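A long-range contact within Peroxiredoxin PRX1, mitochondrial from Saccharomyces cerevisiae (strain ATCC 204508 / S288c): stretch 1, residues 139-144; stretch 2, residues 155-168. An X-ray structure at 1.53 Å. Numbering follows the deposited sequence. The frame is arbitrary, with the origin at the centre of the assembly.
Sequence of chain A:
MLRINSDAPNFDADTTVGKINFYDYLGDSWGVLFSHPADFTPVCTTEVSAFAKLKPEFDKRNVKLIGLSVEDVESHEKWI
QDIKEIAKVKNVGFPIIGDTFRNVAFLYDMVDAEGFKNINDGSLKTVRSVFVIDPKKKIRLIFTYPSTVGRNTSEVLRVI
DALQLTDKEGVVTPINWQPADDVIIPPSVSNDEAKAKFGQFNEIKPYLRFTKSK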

# COMPACT_ATOMS: atom_id res chain seq x y z
N ILE A 139 4.30 7.99 -4.38
CA ILE A 139 3.03 7.38 -4.16
C ILE A 139 2.52 6.99 -5.55
O ILE A 139 2.40 7.77 -6.40
CB ILE A 139 2.03 8.33 -3.48
CG1 ILE A 139 2.51 8.69 -2.08
CG2 ILE A 139 0.70 7.64 -3.41
CD1 ILE A 139 1.78 9.86 -1.44
N ARG A 140 2.23 5.72 -5.73
CA ARG A 140 1.82 5.18 -7.00
C ARG A 140 0.33 4.88 -7.17
O ARG A 140 -0.17 4.86 -8.24
CB ARG A 140 2.67 3.95 -7.37
CG ARG A 140 4.16 4.21 -7.36
CD ARG A 140 4.61 5.08 -8.51
NE ARG A 140 4.33 4.45 -9.78
CZ ARG A 140 5.16 3.61 -10.36
NH1 ARG A 140 6.32 3.36 -9.82
NH2 ARG A 140 4.83 3.03 -11.48
N LEU A 141 -0.30 4.62 -6.06
CA LEU A 141 -1.68 4.22 -6.02
C LEU A 141 -2.21 4.44 -4.62
O LEU A 141 -1.53 4.22 -3.72
CB LEU A 141 -1.78 2.72 -6.38
CG LEU A 141 -3.13 2.04 -6.61
CD1 LEU A 141 -3.05 0.90 -7.63
CD2 LEU A 141 -3.66 1.43 -5.32
N ILE A 142 -3.47 4.88 -4.55
CA ILE A 142 -4.15 5.13 -3.31
C ILE A 142 -5.55 4.57 -3.34
O ILE A 142 -6.17 4.61 -4.31
CB ILE A 142 -4.25 6.67 -3.05
CG1 ILE A 142 -2.89 7.33 -3.12
CG2 ILE A 142 -4.84 7.00 -1.69
CD1 ILE A 142 -2.97 8.83 -3.00
N PHE A 143 -5.97 4.05 -2.21
CA PHE A 143 -7.34 3.66 -2.09
C PHE A 143 -7.85 3.83 -0.67
O PHE A 143 -7.14 3.60 0.25
CB PHE A 143 -7.62 2.31 -2.72
CG PHE A 143 -7.02 1.15 -2.03
CD1 PHE A 143 -7.70 0.51 -1.04
CD2 PHE A 143 -5.81 0.65 -2.42
CE1 PHE A 143 -7.20 -0.56 -0.42
CE2 PHE A 143 -5.28 -0.44 -1.80
CZ PHE A 143 -5.99 -1.06 -0.81
N THR A 144 -9.10 4.26 -0.58
CA THR A 144 -9.73 4.50 0.71
C THR A 144 -11.10 3.86 0.86
O THR A 144 -12.02 4.28 0.30
CB THR A 144 -9.81 6.00 1.06
OG1 THR A 144 -8.58 6.65 0.78
CG2 THR A 144 -10.16 6.18 2.52
N GLU A 155 -6.30 -7.97 -4.32
CA GLU A 155 -6.22 -6.81 -5.16
C GLU A 155 -4.96 -5.99 -4.88
O GLU A 155 -4.41 -5.46 -5.78
CB GLU A 155 -7.50 -5.98 -5.04
CG GLU A 155 -7.55 -4.73 -5.93
CD GLU A 155 -7.49 -5.02 -7.43
OE1 GLU A 155 -7.58 -6.14 -7.80
OE2 GLU A 155 -7.42 -4.06 -8.17
N VAL A 156 -4.57 -5.87 -3.63
CA VAL A 156 -3.36 -5.14 -3.33
C VAL A 156 -2.16 -5.83 -4.01
O VAL A 156 -1.36 -5.22 -4.55
CB VAL A 156 -3.12 -5.04 -1.79
CG1 VAL A 156 -1.72 -4.50 -1.47
CG2 VAL A 156 -4.21 -4.23 -1.14
N LEU A 157 -2.12 -7.14 -3.94
CA LEU A 157 -1.06 -7.86 -4.60
C LEU A 157 -1.14 -7.72 -6.14
O LEU A 157 -0.15 -7.66 -6.79
CB LEU A 157 -1.02 -9.33 -4.17
CG LEU A 157 -0.55 -9.67 -2.76
CD1 LEU A 157 -1.02 -11.06 -2.34
CD2 LEU A 157 0.94 -9.50 -2.62
N ARG A 158 -2.35 -7.71 -6.66
CA ARG A 158 -2.53 -7.61 -8.10
C ARG A 158 -1.97 -6.29 -8.65
O ARG A 158 -1.27 -6.26 -9.61
CB ARG A 158 -4.00 -7.81 -8.49
CG ARG A 158 -4.25 -8.02 -9.98
CD ARG A 158 -5.71 -7.88 -10.40
NE ARG A 158 -6.21 -6.54 -10.26
CZ ARG A 158 -6.08 -5.62 -11.18
NH1 ARG A 158 -5.52 -5.90 -12.35
NH2 ARG A 158 -6.52 -4.42 -10.95
N VAL A 159 -2.31 -5.21 -7.98
CA VAL A 159 -1.81 -3.93 -8.40
C VAL A 159 -0.31 -3.79 -8.22
O VAL A 159 0.27 -3.12 -8.94
CB VAL A 159 -2.59 -2.72 -7.87
CG1 VAL A 159 -4.03 -2.89 -8.22
CG2 VAL A 159 -2.39 -2.52 -6.39
N ILE A 160 0.24 -4.40 -7.18
CA ILE A 160 1.66 -4.34 -6.98
C ILE A 160 2.33 -5.05 -8.18
O ILE A 160 3.28 -4.57 -8.72
CB ILE A 160 2.11 -5.00 -5.66
CG1 ILE A 160 1.79 -4.11 -4.47
CG2 ILE A 160 3.62 -5.22 -5.65
CD1 ILE A 160 1.75 -4.86 -3.17
N ASP A 161 1.76 -6.18 -8.55
CA ASP A 161 2.33 -6.91 -9.67
C ASP A 161 2.27 -6.10 -10.98
O ASP A 161 3.17 -6.07 -11.72
CB ASP A 161 1.64 -8.26 -9.83
CG ASP A 161 2.08 -9.27 -8.77
OD1 ASP A 161 3.08 -9.09 -8.19
OD2 ASP A 161 1.39 -10.20 -8.58
N ALA A 162 1.15 -5.46 -11.20
CA ALA A 162 0.99 -4.63 -12.35
C ALA A 162 1.95 -3.45 -12.32
O ALA A 162 2.51 -3.14 -13.29
CB ALA A 162 -0.45 -4.13 -12.43
N LEU A 163 2.09 -2.79 -11.18
CA LEU A 163 2.98 -1.65 -11.12
C LEU A 163 4.43 -2.00 -11.35
O LEU A 163 5.13 -1.30 -12.00
CB LEU A 163 2.87 -0.95 -9.75
CG LEU A 163 1.61 -0.13 -9.51
CD1 LEU A 163 1.43 0.08 -8.02
CD2 LEU A 163 1.72 1.20 -10.23
N GLN A 164 4.84 -3.09 -10.74
CA GLN A 164 6.20 -3.55 -10.90
C GLN A 164 6.47 -3.96 -12.33
O GLN A 164 7.51 -3.71 -12.82
CB GLN A 164 6.55 -4.67 -9.92
CG GLN A 164 6.52 -4.19 -8.48
CD GLN A 164 6.90 -5.26 -7.46
OE1 GLN A 164 6.79 -6.41 -7.70
NE2 GLN A 164 7.33 -4.82 -6.34
N LEU A 165 5.51 -4.63 -12.93
CA LEU A 165 5.65 -5.06 -14.30
C LEU A 165 5.72 -3.87 -15.27
O LEU A 165 6.53 -3.85 -16.16
CB LEU A 165 4.52 -6.00 -14.71
CG LEU A 165 4.69 -6.53 -16.15
CD1 LEU A 165 5.94 -7.38 -16.27
CD2 LEU A 165 3.45 -7.27 -16.54
N THR A 166 4.87 -2.90 -15.05
CA THR A 166 4.90 -1.74 -15.88
C THR A 166 6.24 -0.99 -15.80
O THR A 166 6.72 -0.54 -16.77
CB THR A 166 3.73 -0.74 -15.62
OG1 THR A 166 3.80 -0.21 -14.32
CG2 THR A 166 2.48 -1.36 -15.80
N ASP A 167 6.79 -0.86 -14.60
CA ASP A 167 8.07 -0.25 -14.42
C ASP A 167 9.20 -1.06 -15.06
O ASP A 167 10.10 -0.52 -15.59
CB ASP A 167 8.41 -0.07 -12.95
CG ASP A 167 7.64 1.07 -12.29
OD1 ASP A 167 6.88 1.70 -12.97
OD2 ASP A 167 7.83 1.26 -11.12
N LYS A 168 9.11 -2.35 -14.90
CA LYS A 168 10.14 -3.20 -15.44
C LYS A 168 10.21 -3.33 -16.95
O LYS A 168 11.25 -3.30 -17.50
CB LYS A 168 10.02 -4.58 -14.85
CG LYS A 168 11.08 -5.52 -15.31
CD LYS A 168 10.50 -6.91 -15.26
CE LYS A 168 11.12 -7.70 -14.16
NZ LYS A 168 12.57 -7.48 -14.16

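A strand, 139-144, packs alongside a helix, 155-168, and the two run nearly antiparallel: their N-to-C directions differ by 158°, and their axes come within 10.1 Å. That spacing leaves room for one layer of side chains and no direct backbone contact. The register runs in order along both elements. The CA atoms of Arg 140 and Leu 163 are 8.1 Å apart, those of Leu 141 and Val 159 8.5 Å, and those of Phe 143 and Val 156 9.7 Å, so the gap widens toward the Phe 143 end. The helix holds its own shape through an unbroken run of i to i+4 backbone hydrogen bonds, from Val 159 N to Glu 155 O through Lys 168 N to Gln 164 O.

Three residues, Arg 140, Leu 163 and Leu 141, cover the most surface in a contact that buries 336 Å² in all, both sides summed. Arg 140 covers the most. Its CA-to-CB bond points toward the helix, and its first three chi angles are all m, a folded path that brings the guanidinium alongside Asp 167. The pairing is bidentate: Arg 140 NH1 donates to Asp 167 OD2 at 2.9 Å and Arg 140 NH2 donates to Asp 167 OD1 at 2.9 Å, with N-H...acceptor angles of 168° and 161°. Two short, nearly straight hydrogen bonds, with opposite charges behind them, make a salt bridge whose direction is well defined. The carboxylate oxygen OD1 sits at the guanidinium edge, near its plane, where the N-H bonds point.

Leu 163, one turn before Asp 167, serves both the charged and the apolar part of the contact. Leu 163 CD2 lies 3.8 Å from Arg 140 NH2, in an oblique position beside the guanidinium, while Leu 163 CD1 comes within 4.5 Å of Leu 141 CB, a looser apolar approach. Close by, Thr 166 OG1 is turned to its own helix, donating to Leu 163 O at 2.9 Å.

Leu 141 makes its tighter contact one turn back, where its CD1 lies 3.7 Å from Val 159 CB. Both side chains start toward the opposing stretch, and nonpolar surfaces that meet at this distance exclude water. The chi2 of Leu 141, at 148°, falls between wells. Farther along, Phe 143 reaches Val 156: CZ is 3.7 Å from CG2, and the methyl meets the ring at its edge, near its plane. Val 156 leaves its backbone sideways, yet its CG2 still reaches the tip of the ring, spanning the widest part of the register.

The pattern can be read as a rule. On the strand, Leu 141 and Phe 143 alternate with Ile 142, which stays out of reach; Arg 140 joins them on the helix-facing side. On the helix, Val 156, Val 159, Leu 163 and Asp 167 recur at spacings of three or four residues, the interval that brings side chains back to one side. Apolar pairs fill the middle and one end, and a salt bridge closes the other.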